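Local structure of lipoprotein (7ADK) at residues B[298-302]-B[409-413]; B[464-470]-B[581-585]. The protein is probably a surface-attached peptidase of the PA clan, a member of the mycoplasma DUF31 family whose relatives include immunoglobulin-cleaving proteases. One frame throughout, in Å; residues are numbered along the deposited sequence.

Interaction 1: B[298-302]-B[409-413]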
# COMPACT_ATOMS: atom_id res chain seq x y z
N GLN B 298 1.71 -17.43 -24.45
CA GLN B 298 2.97 -17.66 -25.15
C GLN B 298 3.51 -16.65 -26.18
O GLN B 298 4.71 -16.73 -26.45
CB GLN B 298 2.95 -19.08 -25.74
CG GLN B 298 2.65 -20.20 -24.73
CD GLN B 298 3.52 -20.18 -23.48
OE1 GLN B 298 3.06 -20.43 -22.38
NE2 GLN B 298 4.79 -19.88 -23.58
N THR B 299 2.74 -15.73 -26.75
CA THR B 299 3.22 -14.82 -27.83
C THR B 299 4.32 -13.84 -27.37
O THR B 299 5.19 -13.46 -28.16
CB THR B 299 2.03 -14.08 -28.45
OG1 THR B 299 1.21 -15.01 -29.13
CG2 THR B 299 2.36 -13.00 -29.47
N PHE B 300 4.38 -13.50 -26.08
CA PHE B 300 5.54 -12.84 -25.49
C PHE B 300 6.79 -13.75 -25.53
O PHE B 300 7.88 -13.30 -25.86
CB PHE B 300 5.17 -12.41 -24.05
CG PHE B 300 6.32 -12.12 -23.10
CD1 PHE B 300 7.34 -11.22 -23.47
CD2 PHE B 300 6.40 -12.77 -21.86
CE1 PHE B 300 8.44 -11.00 -22.63
CE2 PHE B 300 7.50 -12.57 -21.03
CZ PHE B 300 8.53 -11.69 -21.41
N GLN B 301 6.65 -15.03 -25.22
CA GLN B 301 7.76 -15.96 -25.02
C GLN B 301 8.32 -16.55 -26.32
O GLN B 301 9.51 -16.84 -26.39
CB GLN B 301 7.33 -17.06 -24.04
CG GLN B 301 6.86 -16.49 -22.69
CD GLN B 301 6.85 -17.50 -21.55
OE1 GLN B 301 6.87 -18.71 -21.71
NE2 GLN B 301 6.78 -17.03 -20.33
N THR B 302 7.52 -16.73 -27.38
CA THR B 302 8.06 -17.15 -28.68
C THR B 302 8.99 -16.08 -29.24
O THR B 302 10.15 -16.35 -29.53
CB THR B 302 6.97 -17.51 -29.69
OG1 THR B 302 6.09 -16.43 -29.88
CG2 THR B 302 6.13 -18.70 -29.24
N TYR B 409 6.33 -24.31 -26.42
CA TYR B 409 5.42 -23.16 -26.29
C TYR B 409 4.22 -23.25 -27.24
O TYR B 409 3.09 -23.08 -26.80
CB TYR B 409 6.19 -21.87 -26.57
CG TYR B 409 7.28 -21.49 -25.59
CD1 TYR B 409 7.39 -22.08 -24.32
CD2 TYR B 409 8.16 -20.45 -25.95
CE1 TYR B 409 8.35 -21.62 -23.40
CE2 TYR B 409 9.13 -20.01 -25.04
CZ TYR B 409 9.22 -20.59 -23.76
OH TYR B 409 10.16 -20.16 -22.88
N ASN B 410 4.44 -23.57 -28.50
CA ASN B 410 3.36 -23.67 -29.48
C ASN B 410 2.40 -24.84 -29.21
O ASN B 410 1.26 -24.75 -29.65
CB ASN B 410 3.99 -23.67 -30.88
CG ASN B 410 2.99 -23.28 -31.96
OD1 ASN B 410 2.24 -24.09 -32.47
ND2 ASN B 410 2.98 -22.03 -32.35
N GLU B 411 2.77 -25.88 -28.44
CA GLU B 411 1.80 -26.86 -27.92
C GLU B 411 1.18 -26.47 -26.57
O GLU B 411 -0.01 -26.73 -26.37
CB GLU B 411 2.35 -28.30 -27.92
CG GLU B 411 3.42 -28.63 -26.88
CD GLU B 411 3.62 -30.14 -26.74
OE1 GLU B 411 2.74 -30.84 -26.19
OE2 GLU B 411 4.68 -30.67 -27.16
N LYS B 412 1.89 -25.75 -25.69
CA LYS B 412 1.28 -25.17 -24.47
C LYS B 412 0.23 -24.11 -24.81
O LYS B 412 -0.82 -24.07 -24.18
CB LYS B 412 2.35 -24.60 -23.53
CG LYS B 412 1.86 -24.69 -22.07
CD LYS B 412 2.20 -23.48 -21.20
CE LYS B 412 3.70 -23.28 -20.98
NZ LYS B 412 3.97 -22.01 -20.26
N LYS B 413 0.44 -23.34 -25.87
CA LYS B 413 -0.51 -22.38 -26.48
C LYS B 413 -1.83 -23.03 -26.93
O LYS B 413 -2.82 -22.32 -27.09
CB LYS B 413 0.23 -21.69 -27.64
CG LYS B 413 -0.54 -20.57 -28.36
CD LYS B 413 0.33 -19.84 -29.39
CE LYS B 413 -0.44 -18.84 -30.26
NZ LYS B 413 -0.82 -17.60 -29.58
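Q298 puts its side-chain amide between two residues of 409-413, K412 and Y409. Its chain folds back at chi2 (-51°), which turns the amide across the tyrosine ring. OE1 of Q298 then accepts a hydrogen bond from NZ of K412 at 2.8 Å, the donor lying somewhat off the carbonyl plane. NE2 of Q298 sits over one face of the ring, toward its rim and 3.5 Å from CD1 of Y409, with amide and ring planes 33° apart. At T299, whose CB faces away, OG1 still meets NZ of K413 in a weak 3.3 Å bond, spanned by the long lysine chain. Q301, three residues after Q298, lays CB 3.6 Å from CE2 of Y409, and its OE1 stands over the same ring face as NE2 of Q298. The 3.0 Å bond from NE2 of Q298 to OE1 of Q301, bent and approached from above the carbonyl plane, helps to orient both amides. Glutamine suits position 298 because one flat group serves K412 with its oxygen and Q301 with its N-H. T302 adds methyl packing, CG2 lying 4.1 Å from CB of Y409. The contact joins the beginning of helix 299-313 to the end of helix 402-412. With no charge pair across these segments, it rests on one good and one weak ammonium-to-neutral-oxygen bond and on amide-over-ring packing, probably a modest hold at the surface.

Interaction 2: B[464-470]-B[581-585]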
# COMPACT_ATOMS: atom_id res chain seq x y z
N LEU B 464 -14.00 -2.99 -17.21
CA LEU B 464 -13.86 -1.55 -16.94
C LEU B 464 -13.91 -1.36 -15.42
O LEU B 464 -14.98 -1.52 -14.84
CB LEU B 464 -15.05 -0.84 -17.61
CG LEU B 464 -15.13 -0.95 -19.14
CD1 LEU B 464 -16.50 -0.52 -19.61
CD2 LEU B 464 -14.10 -0.08 -19.85
N THR B 465 -12.82 -1.00 -14.74
CA THR B 465 -12.88 -0.56 -13.33
C THR B 465 -12.59 0.91 -13.16
O THR B 465 -11.57 1.42 -13.61
CB THR B 465 -12.14 -1.47 -12.34
OG1 THR B 465 -12.35 -1.02 -11.01
CG2 THR B 465 -10.64 -1.60 -12.46
N ARG B 466 -13.51 1.60 -12.50
CA ARG B 466 -13.57 3.06 -12.46
C ARG B 466 -14.02 3.60 -11.12
O ARG B 466 -14.85 2.99 -10.46
CB ARG B 466 -14.47 3.55 -13.60
CG ARG B 466 -15.91 3.02 -13.59
CD ARG B 466 -16.86 4.16 -13.31
NE ARG B 466 -18.17 3.70 -12.87
CZ ARG B 466 -18.51 3.43 -11.64
NH1 ARG B 466 -19.76 3.34 -11.33
NH2 ARG B 466 -17.65 3.26 -10.69
N LEU B 467 -13.48 4.75 -10.74
CA LEU B 467 -13.81 5.50 -9.52
C LEU B 467 -15.22 6.09 -9.66
O LEU B 467 -15.50 6.73 -10.68
CB LEU B 467 -12.71 6.57 -9.38
CG LEU B 467 -12.66 7.37 -8.08
CD1 LEU B 467 -12.62 6.48 -6.85
CD2 LEU B 467 -11.38 8.20 -8.05
N ASN B 468 -16.13 5.84 -8.71
CA ASN B 468 -17.50 6.32 -8.84
C ASN B 468 -17.62 7.83 -8.58
O ASN B 468 -16.91 8.40 -7.76
CB ASN B 468 -18.55 5.46 -8.12
CG ASN B 468 -18.29 4.95 -6.72
OD1 ASN B 468 -18.00 5.69 -5.80
ND2 ASN B 468 -18.46 3.67 -6.49
N SER B 469 -18.54 8.47 -9.30
CA SER B 469 -18.77 9.91 -9.29
C SER B 469 -19.11 10.50 -7.91
O SER B 469 -18.91 11.68 -7.66
CB SER B 469 -19.86 10.23 -10.29
OG SER B 469 -21.13 9.81 -9.85
N GLU B 470 -19.62 9.67 -7.02
CA GLU B 470 -20.06 9.98 -5.67
C GLU B 470 -18.94 10.42 -4.72
O GLU B 470 -19.21 11.12 -3.74
CB GLU B 470 -20.77 8.72 -5.13
CG GLU B 470 -22.05 8.33 -5.89
CD GLU B 470 -21.85 7.38 -7.09
OE1 GLU B 470 -22.21 6.19 -6.98
OE2 GLU B 470 -21.36 7.81 -8.16
N LYS B 581 -24.75 4.30 -14.74
CA LYS B 581 -23.90 3.87 -13.62
C LYS B 581 -22.54 3.34 -14.08
O LYS B 581 -21.55 3.60 -13.41
CB LYS B 581 -24.63 2.84 -12.75
CG LYS B 581 -25.81 3.42 -11.95
CD LYS B 581 -25.44 4.39 -10.82
CE LYS B 581 -24.73 3.71 -9.65
NZ LYS B 581 -24.52 4.65 -8.53
N ILE B 582 -22.42 2.70 -15.24
CA ILE B 582 -21.14 2.31 -15.86
C ILE B 582 -20.32 3.55 -16.24
O ILE B 582 -19.16 3.69 -15.85
CB ILE B 582 -21.40 1.41 -17.10
CG1 ILE B 582 -21.86 0.01 -16.66
CG2 ILE B 582 -20.14 1.25 -17.96
CD1 ILE B 582 -22.54 -0.82 -17.74
N THR B 583 -20.92 4.48 -17.00
CA THR B 583 -20.24 5.63 -17.61
C THR B 583 -20.16 6.86 -16.70
O THR B 583 -19.94 7.96 -17.21
CB THR B 583 -20.84 6.00 -18.97
OG1 THR B 583 -22.17 6.45 -18.86
CG2 THR B 583 -20.78 4.82 -19.93
N ASN B 584 -20.39 6.73 -15.39
CA ASN B 584 -20.45 7.83 -14.41
C ASN B 584 -21.32 9.01 -14.90
O ASN B 584 -21.05 10.18 -14.64
CB ASN B 584 -19.04 8.24 -14.01
CG ASN B 584 -18.41 7.44 -12.90
OD1 ASN B 584 -19.02 7.14 -11.90
ND2 ASN B 584 -17.13 7.17 -12.97
N ASN B 585 -22.37 8.68 -15.65
CA ASN B 585 -23.34 9.58 -16.26
C ASN B 585 -22.75 10.70 -17.15
O ASN B 585 -23.23 11.82 -17.13
CB ASN B 585 -24.32 10.05 -15.18
CG ASN B 585 -25.66 10.45 -15.75
OD1 ASN B 585 -25.96 10.33 -16.93
ND2 ASN B 585 -26.54 10.93 -14.93
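R466, on strand 461-467 of the antiparallel sheet in this probable PA-clan peptidase, grips carbonyls at the C-terminal end of helix 575-582. Its CG lies between backbone N and carbonyl carbon (chi1 58°), and a bend at chi2 carries the guanidinium to the helix end. NH1 of R466 gives a nearly straight bond (173°) to O of K581 at 2.8 Å, and NE of R466 reaches O of I582 at 3.1 Å; both oxygens lie close to the guanidinium plane. Arginine fits because its several N-H groups can serve adjacent carbonyls together, and its charge probably suits the negative end of the helix dipole. Beside it N584, in a left-handed backbone conformation, uses one amide to bridge the chain leaving the strand: ND2 of N584 donates to O of L467 at 2.8 Å, and OD1 of N584 accepts from N of S469, which comes from above the carbonyl plane, at 3.0 Å. OD1 also lies over one guanidinium face, guanidinium and amide planes 22° apart. This buried, polar core gives way toward solvent to a salt bridge from NZ of K581 to OE1 of E470 at 3.2 Å, weak as a hydrogen bond. OE2 of E470 takes a hydrogen bond from OG of S469 on its anti side.

Overall arrangement
Followed from the N terminus, the chain leaves strand 289-293 and enters helix 299-313 at interaction 1. The next hundred or so residues form a helical excursion without strands, which returns along helix 402-412 and is closed by 409-413 before strand 421-433 rejoins the sheet. Interaction 2 opens only afterwards, at the end of strand 461-467, and closes on helix 575-582 a loop rich in strands, 486-493 and 556-562 among them. The loops are therefore in series, neither nested nor crossed. Interaction 1 fastens the foot of the helical excursion; interaction 2 ties a helix end to the sheet. Their centres are about 36 Å apart.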